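Beta-N-acetylhexosaminidase (Beutenbergia cavernae, PDB 5BU9) probably hydrolyses terminal non-reducing N-acetyl-D-hexosamine residues from N-acetyl-beta-D-hexosaminides, as a member of glycosyl hydrolase family 3. Local coordinates at residues S46-G49 / V50-A54. Residues are numbered along the deposited sequence; the frame is centred on the assembly and turned at random.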
# COMPACT_ATOMS: atom_id res chain seq x y z
N SER A 46 4.87 -13.40 10.87
CA SER A 46 4.64 -13.67 12.27
C SER A 46 3.73 -14.86 12.44
O SER A 46 2.73 -15.01 11.73
CB SER A 46 4.03 -12.46 12.96
OG SER A 46 3.75 -12.80 14.30
N ASN A 47 4.08 -15.70 13.40
CA ASN A 47 3.29 -16.88 13.74
C ASN A 47 2.73 -16.72 15.14
O ASN A 47 2.26 -17.69 15.74
CB ASN A 47 4.16 -18.13 13.67
CG ASN A 47 3.38 -19.38 13.34
OD1 ASN A 47 2.58 -19.38 12.39
ND2 ASN A 47 3.62 -20.46 14.10
N ALA A 48 2.80 -15.51 15.69
CA ALA A 48 2.50 -15.35 17.11
C ALA A 48 0.99 -15.50 17.37
O ALA A 48 0.60 -15.96 18.44
CB ALA A 48 3.00 -14.02 17.61
N GLY A 49 0.17 -15.18 16.39
CA GLY A 49 -1.27 -15.30 16.54
C GLY A 49 -1.99 -14.00 16.83
O GLY A 49 -1.36 -12.95 17.01
N VAL A 50 -3.32 -14.07 16.89
CA VAL A 50 -4.17 -12.88 16.96
C VAL A 50 -3.93 -12.05 18.22
O VAL A 50 -3.67 -10.85 18.12
CB VAL A 50 -5.65 -13.28 16.86
CG1 VAL A 50 -6.52 -12.11 17.26
CG2 VAL A 50 -5.98 -13.69 15.43
N ASP A 51 -4.00 -12.68 19.39
CA ASP A 51 -3.78 -11.97 20.66
C ASP A 51 -2.39 -11.32 20.75
O ASP A 51 -2.28 -10.19 21.19
CB ASP A 51 -3.98 -12.92 21.86
CG ASP A 51 -5.43 -13.36 22.04
OD1 ASP A 51 -6.36 -12.53 21.86
OD2 ASP A 51 -5.65 -14.55 22.36
N ALA A 52 -1.34 -12.04 20.36
CA ALA A 52 0.00 -11.48 20.45
C ALA A 52 0.15 -10.29 19.51
O ALA A 52 0.80 -9.30 19.86
CB ALA A 52 1.03 -12.52 20.13
N THR A 53 -0.47 -10.37 18.34
CA THR A 53 -0.45 -9.27 17.38
C THR A 53 -1.25 -8.08 17.92
O THR A 53 -0.81 -6.95 17.82
CB THR A 53 -1.01 -9.70 16.02
OG1 THR A 53 -0.23 -10.80 15.53
CG2 THR A 53 -0.98 -8.53 15.00
N ALA A 54 -2.41 -8.33 18.51
CA ALA A 54 -3.20 -7.27 19.12
C ALA A 54 -2.41 -6.52 20.17
O ALA A 54 -2.60 -5.32 20.33
CB ALA A 54 -4.49 -7.83 19.75
O HOH W 1 0.61 -13.74 14.04
O HOH W 2 2.65 -10.89 15.54
O HOH W 3 -1.44 -14.80 20.24
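Thr53 reaches back to Gly49 with two donors and grips its carbonyl oxygen at the start of helix 50-61. The backbone bond from Thr53 N to Gly49 O is 3.0 Å long, the first i to i+4 bond of the helix. The hydroxyl adds a second bond, 2.8 Å from Thr53 OG1 to Gly49 O, and comes from above the carbonyl plane, 40° out of it. The chi1 of -59° sets OG1 beside the backbone N of Thr53, so both donors face the same oxygen. This is the tight, buried part of the turn. Gly49 holds the N-cap position with a positive phi of 101°, where a CB would strike Val50 N and the preceding carbonyl. On this side Ser46 OG accepts from Ala48 N at 3.2 Å in an ST turn. Water 1 accepts from Gly49 N at 2.8 Å, and water 2 donates to Thr53 OG1 at 2.9 Å. Val87 and Arg89 hold the backbone of Ser46, while Thr53 packs on Ser124.

The Ala48/Ala52 side is more exposed. Ala48 CB and Ala52 CB meet tip to tip at 3.5 Å. Water 3 joins Ala52 N, 2.8 Å away, to Ala48 O.

A valine in place of Thr53 would probably leave Gly49 O with one donor fewer and take from water 2 the hydroxyl it donates to.

The turn thus leads from barrel strand 39-43 into the following helix. Its chemistry implies a divided helix start: Gly49 O is doubly bound by Thr53, while the amides of Gly49 and Ala52 give their hydrogens to water.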